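Local coordinates for HTH-type transcriptional repressor NemR (Escherichia coli, PDB 4YZE), which represses transcription of the nemRA-gloA operon by binding the NemR box, and takes part in the response to electrophiles and reactive chlorine species, at residues S106-V111 with A167-A172; D86-Y91 with Q163-L168. The protein carries 5 engineered substitutions. All coordinates share one frame; numbering follows the deposited sequence.

Contact 1: residues S106-V111 with A167-A172; sequences SGCLTV and ALWLGA
C108 meets W169 through its sulfur: SG lies 3.6 Å from CH2, at the far corner of the indole's six-membered ring. The approach in this sulfur-aromatic contact is oblique, with SG 4.9 Å from the centroid of the W169 six-membered ring and 69° off its normal. Both partners use extended first torsions. W169 CG lies trans to the backbone N (chi1 175°), which carries the indole outward until its outermost carbons reach across the gap. CB of C108, at the N-cap position of helix 109-114, leaves the backbone toward helix 158-179, and SG then reaches CH2. C108 has a central role in the response to reactive chlorine species, and the pair illustrates how a redox-sensing thiol can be placed beside the rim of an indole in this reduced form. Next to it, V111 and L170 lie alongside one another, running in opposing senses, their closest carbons being CG2 of V111 and CD2 of L170 at 4.0 Å. T110 CG2 adds a longer contact, 4.5 Å from L170 CD2, and its OG1 is hydrogen-bonded to the hydroxyl of Y66. At the other end of the indole, NE1 bonds to T95 OG1, which helps fix the ring's rotation, and Y91 stacks on it. The short helix 109-114 is thus set against the long helix 158-179, with helices 54-79 and 84-97 close by and L174 of the second subunit packing on L170.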
loop_
_atom_site.group_PDB
_atom_site.type_symbol
_atom_site.label_atom_id
_atom_site.label_comp_id
_atom_site.label_asym_id
_atom_site.label_seq_id
_atom_site.Cartn_x
_atom_site.Cartn_y
_atom_site.Cartn_z
ATOM N N SER A 106 13.849 6.998 -1.726
ATOM C CA SER A 106 13.460 7.752 -0.546
ATOM C C SER A 106 12.058 7.313 -0.153
ATOM O O SER A 106 11.079 7.694 -0.804
ATOM C CB SER A 106 13.480 9.251 -0.848
ATOM O OG SER A 106 13.334 10.019 0.332
ATOM N N GLY A 107 11.961 6.505 0.900
ATOM C CA GLY A 107 10.691 5.923 1.301
ATOM C C GLY A 107 9.603 6.927 1.642
ATOM O O GLY A 107 9.821 8.139 1.631
ATOM N N CYS A 108 8.416 6.416 1.937
ATOM C CA CYS A 108 7.315 7.258 2.385
ATOM C C CYS A 108 6.831 6.764 3.749
ATOM O O CYS A 108 6.633 5.562 3.942
ATOM C CB CYS A 108 6.193 7.235 1.348
ATOM S SG CYS A 108 4.700 8.105 1.807
ATOM N N LEU A 109 6.651 7.686 4.696
ATOM C CA LEU A 109 6.348 7.301 6.077
ATOM C C LEU A 109 5.035 6.544 6.197
ATOM O O LEU A 109 4.979 5.507 6.860
ATOM C CB LEU A 109 6.354 8.511 7.017
ATOM C CG LEU A 109 6.531 8.184 8.512
ATOM C CD1 LEU A 109 7.882 7.532 8.779
ATOM C CD2 LEU A 109 6.371 9.413 9.405
ATOM N N THR A 110 3.981 7.051 5.560
ATOM C CA THR A 110 2.691 6.372 5.634
ATOM C C THR A 110 2.826 4.958 5.088
ATOM O O THR A 110 2.430 3.982 5.745
ATOM C CB THR A 110 1.568 7.143 4.909
ATOM O OG1 THR A 110 1.283 8.353 5.622
ATOM C CG2 THR A 110 0.302 6.311 4.861
ATOM N N VAL A 111 3.451 4.853 3.918
ATOM C CA VAL A 111 3.647 3.565 3.265
ATOM C C VAL A 111 4.430 2.588 4.135
ATOM O O VAL A 111 4.021 1.437 4.304
ATOM C CB VAL A 111 4.343 3.717 1.912
ATOM C CG1 VAL A 111 4.324 2.391 1.177
ATOM C CG2 VAL A 111 3.642 4.771 1.076
ATOM N N ALA A 167 -6.044 6.030 -2.595
ATOM C CA ALA A 167 -5.783 4.588 -2.570
ATOM C C ALA A 167 -4.848 4.237 -3.721
ATOM O O ALA A 167 -3.919 3.443 -3.568
ATOM C CB ALA A 167 -7.056 3.821 -2.682
ATOM N N LEU A 168 -5.076 4.858 -4.875
ATOM C CA LEU A 168 -4.247 4.570 -6.055
ATOM C C LEU A 168 -2.787 4.966 -5.832
ATOM O O LEU A 168 -1.854 4.212 -6.165
ATOM C CB LEU A 168 -4.804 5.319 -7.269
ATOM C CG LEU A 168 -4.610 4.859 -8.716
ATOM C CD1 LEU A 168 -4.515 6.058 -9.661
ATOM C CD2 LEU A 168 -3.453 3.941 -8.925
ATOM N N TRP A 169 -2.599 6.171 -5.308
ATOM C CA TRP A 169 -1.275 6.699 -4.982
ATOM C C TRP A 169 -0.534 5.791 -3.993
ATOM O O TRP A 169 0.660 5.529 -4.145
ATOM C CB TRP A 169 -1.467 8.094 -4.370
ATOM C CG TRP A 169 -0.227 8.757 -3.850
ATOM C CD1 TRP A 169 0.615 9.583 -4.541
ATOM C CD2 TRP A 169 0.292 8.688 -2.509
ATOM N NE1 TRP A 169 1.631 10.017 -3.718
ATOM C CE2 TRP A 169 1.457 9.481 -2.469
ATOM C CE3 TRP A 169 -0.118 8.034 -1.342
ATOM C CZ2 TRP A 169 2.228 9.632 -1.301
ATOM C CZ3 TRP A 169 0.649 8.183 -0.185
ATOM C CH2 TRP A 169 1.809 8.977 -0.178
ATOM N N LEU A 170 -1.263 5.313 -2.990
ATOM C CA LEU A 170 -0.723 4.445 -1.943
ATOM C C LEU A 170 -0.298 3.114 -2.550
ATOM O O LEU A 170 0.838 2.646 -2.346
ATOM C CB LEU A 170 -1.805 4.252 -0.838
ATOM C CG LEU A 170 -1.497 4.578 0.625
ATOM C CD1 LEU A 170 -2.673 4.192 1.516
ATOM C CD2 LEU A 170 -0.239 3.877 1.115
ATOM N N GLY A 171 -1.181 2.513 -3.341
ATOM C CA GLY A 171 -0.891 1.191 -3.890
ATOM C C GLY A 171 0.225 1.252 -4.923
ATOM O O GLY A 171 1.055 0.335 -5.055
ATOM N N ALA A 172 0.281 2.354 -5.651
ATOM C CA ALA A 172 1.276 2.448 -6.712
ATOM C C ALA A 172 2.648 2.610 -6.094
ATOM O O ALA A 172 3.627 2.063 -6.604
ATOM C CB ALA A 172 0.972 3.620 -7.684
#

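Contact 2: residues D86-Y91 with Q163-L168; sequences DRILAY and QVLYAL
In the largely helical C-terminal domain of this TetR-family repressor, helices 84-97 and 158-179 face one another through I88 and Y91 on one side and L165 and Y166 on the other. The backbones stay well apart, the nearest CA atoms, those of I88 and L165, being 9.7 Å from each other, and the example shows how long side chains bridge a wide helix spacing. I88 and L165 both point toward the opposite helix and meet loosely by their branch ends, CG2 of I88 and CD1 of L165 standing 4.4 Å apart. L143 of helix 122-148 packs on I88, and V192 of helix 183-195 on L165, so each half of the pair also packs on a further helix. The backbone carbonyl of L165 accepts a hydrogen bond from Y92, adding a polar tie to the same pair of helices. Y91 works differently. A chi1 of 170° swings its CG away from the backbone N, and the side chain extends across the gap and presents its hydroxyl to Y166. The two rings are not stacked: their planes differ by only about 23°, yet their long axes cross at roughly 58°, and the phenol oxygen arrives beside the second ring instead of above it. No hydrogen bond joins the tyrosines; Y91 OH rests at the edge of the Y166 ring, close to its plane, 3.8 Å from CD1.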
loop_
_atom_site.group_PDB
_atom_site.type_symbol
_atom_site.label_atom_id
_atom_site.label_comp_id
_atom_site.label_asym_id
_atom_site.label_seq_id
_atom_site.Cartn_x
_atom_site.Cartn_y
_atom_site.Cartn_z
ATOM N N ASP A 86 -4.409 20.715 -13.504
ATOM C CA ASP A 86 -2.947 20.750 -13.518
ATOM C C ASP A 86 -2.371 20.457 -12.134
ATOM O O ASP A 86 -1.357 19.761 -11.994
ATOM C CB ASP A 86 -2.444 22.120 -13.968
ATOM C CG ASP A 86 -2.893 22.484 -15.374
ATOM O OD1 ASP A 86 -3.100 21.569 -16.208
ATOM O OD2 ASP A 86 -3.018 23.701 -15.643
ATOM N N ARG A 87 -3.011 21.004 -11.110
ATOM C CA ARG A 87 -2.506 20.849 -9.753
ATOM C C ARG A 87 -2.660 19.415 -9.261
ATOM O O ARG A 87 -1.761 18.863 -8.644
ATOM C CB ARG A 87 -3.190 21.841 -8.816
ATOM C CG ARG A 87 -2.836 23.285 -9.145
ATOM C CD ARG A 87 -3.731 24.245 -8.386
ATOM N NE ARG A 87 -3.852 25.528 -9.068
ATOM C CZ ARG A 87 -4.412 26.611 -8.539
ATOM N NH1 ARG A 87 -4.901 26.573 -7.305
ATOM N NH2 ARG A 87 -4.474 27.733 -9.243
ATOM N N ILE A 88 -3.794 18.804 -9.563
ATOM C CA ILE A 88 -3.980 17.404 -9.230
ATOM C C ILE A 88 -2.949 16.512 -9.927
ATOM O O ILE A 88 -2.360 15.633 -9.279
ATOM C CB ILE A 88 -5.408 16.955 -9.517
ATOM C CG1 ILE A 88 -6.333 17.572 -8.473
ATOM C CG2 ILE A 88 -5.523 15.440 -9.468
ATOM C CD1 ILE A 88 -7.799 17.450 -8.803
ATOM N N LEU A 89 -2.699 16.746 -11.217
ATOM C CA LEU A 89 -1.703 15.957 -11.921
ATOM C C LEU A 89 -0.328 16.147 -11.281
ATOM O O LEU A 89 0.485 15.221 -11.252
ATOM C CB LEU A 89 -1.656 16.316 -13.409
ATOM C CG LEU A 89 -2.960 16.066 -14.165
ATOM C CD1 LEU A 89 -2.798 16.348 -15.641
ATOM C CD2 LEU A 89 -3.459 14.649 -13.956
ATOM N N ALA A 90 -0.076 17.345 -10.759
ATOM C CA ALA A 90 1.225 17.656 -10.182
ATOM C C ALA A 90 1.478 16.819 -8.913
ATOM O O ALA A 90 2.620 16.474 -8.596
ATOM C CB ALA A 90 1.334 19.146 -9.898
ATOM N N TYR A 91 0.399 16.503 -8.203
ATOM C CA TYR A 91 0.447 15.638 -7.035
ATOM C C TYR A 91 1.055 14.312 -7.431
ATOM O O TYR A 91 1.958 13.818 -6.756
ATOM C CB TYR A 91 -0.968 15.453 -6.481
ATOM C CG TYR A 91 -1.178 14.392 -5.407
ATOM C CD1 TYR A 91 -0.626 14.526 -4.134
ATOM C CD2 TYR A 91 -2.003 13.295 -5.651
ATOM C CE1 TYR A 91 -0.860 13.565 -3.143
ATOM C CE2 TYR A 91 -2.238 12.335 -4.687
ATOM C CZ TYR A 91 -1.670 12.470 -3.428
ATOM O OH TYR A 91 -1.929 11.497 -2.469
ATOM N N GLN A 163 -10.852 9.557 -2.654
ATOM C CA GLN A 163 -10.392 8.411 -1.879
ATOM C C GLN A 163 -9.730 7.389 -2.785
ATOM O O GLN A 163 -8.731 6.753 -2.427
ATOM C CB GLN A 163 -11.575 7.799 -1.123
ATOM C CG GLN A 163 -12.036 8.698 0.005
ATOM C CD GLN A 163 -13.330 8.253 0.668
ATOM O OE1 GLN A 163 -13.727 8.811 1.693
ATOM N NE2 GLN A 163 -13.991 7.251 0.093
ATOM N N VAL A 164 -10.299 7.235 -3.969
ATOM C CA VAL A 164 -9.723 6.377 -4.995
ATOM C C VAL A 164 -8.356 6.889 -5.393
ATOM O O VAL A 164 -7.440 6.102 -5.556
ATOM C CB VAL A 164 -10.633 6.323 -6.246
ATOM C CG1 VAL A 164 -9.887 5.755 -7.477
ATOM C CG2 VAL A 164 -11.880 5.515 -5.939
ATOM N N LEU A 165 -8.228 8.202 -5.575
ATOM C CA LEU A 165 -6.945 8.796 -5.966
ATOM C C LEU A 165 -5.887 8.523 -4.899
ATOM O O LEU A 165 -4.716 8.236 -5.204
ATOM C CB LEU A 165 -7.080 10.304 -6.169
ATOM C CG LEU A 165 -7.850 10.851 -7.380
ATOM C CD1 LEU A 165 -7.879 12.367 -7.330
ATOM C CD2 LEU A 165 -7.230 10.395 -8.702
ATOM N N TYR A 166 -6.297 8.618 -3.642
ATOM C CA TYR A 166 -5.368 8.368 -2.539
ATOM C C TYR A 166 -5.031 6.887 -2.487
ATOM O O TYR A 166 -3.865 6.518 -2.370
ATOM C CB TYR A 166 -5.952 8.863 -1.211
ATOM C CG TYR A 166 -5.002 8.646 -0.055
ATOM C CD1 TYR A 166 -3.882 9.451 0.105
ATOM C CD2 TYR A 166 -5.201 7.618 0.850
ATOM C CE1 TYR A 166 -2.995 9.257 1.149
ATOM C CE2 TYR A 166 -4.312 7.410 1.915
ATOM C CZ TYR A 166 -3.214 8.235 2.053
ATOM O OH TYR A 166 -2.322 8.041 3.090
ATOM N N ALA A 167 -6.044 6.030 -2.595
ATOM C CA ALA A 167 -5.783 4.588 -2.570
ATOM C C ALA A 167 -4.848 4.237 -3.721
ATOM O O ALA A 167 -3.919 3.443 -3.568
ATOM C CB ALA A 167 -7.056 3.821 -2.682
ATOM N N LEU A 168 -5.076 4.858 -4.875
ATOM C CA LEU A 168 -4.247 4.570 -6.055
ATOM C C LEU A 168 -2.787 4.966 -5.832
ATOM O O LEU A 168 -1.854 4.212 -6.165
ATOM C CB LEU A 168 -4.804 5.319 -7.269
ATOM C CG LEU A 168 -4.610 4.859 -8.716
ATOM C CD1 LEU A 168 -4.515 6.058 -9.661
ATOM C CD2 LEU A 168 -3.453 3.941 -8.925
#

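Read from the N terminus, the chain first passes through 86-91, then 106-111, and both are answered from one helix, 158-179. Contact 2 closes a loop of 71 intervening residues and contact 1 one of 55. Because 86-91 pairs with the earlier turns 163-168 and 106-111 with 167-172, the two loops cross instead of nesting, and they share A167 and L168. The two sites also touch directly: Y91 OH lies 3.5 Å from W169 CG, and Y166 OH is 3.6 Å from T110 CG2. Together they tie helices 84-97 and 109-114 to helix 158-179, which also meets the second subunit.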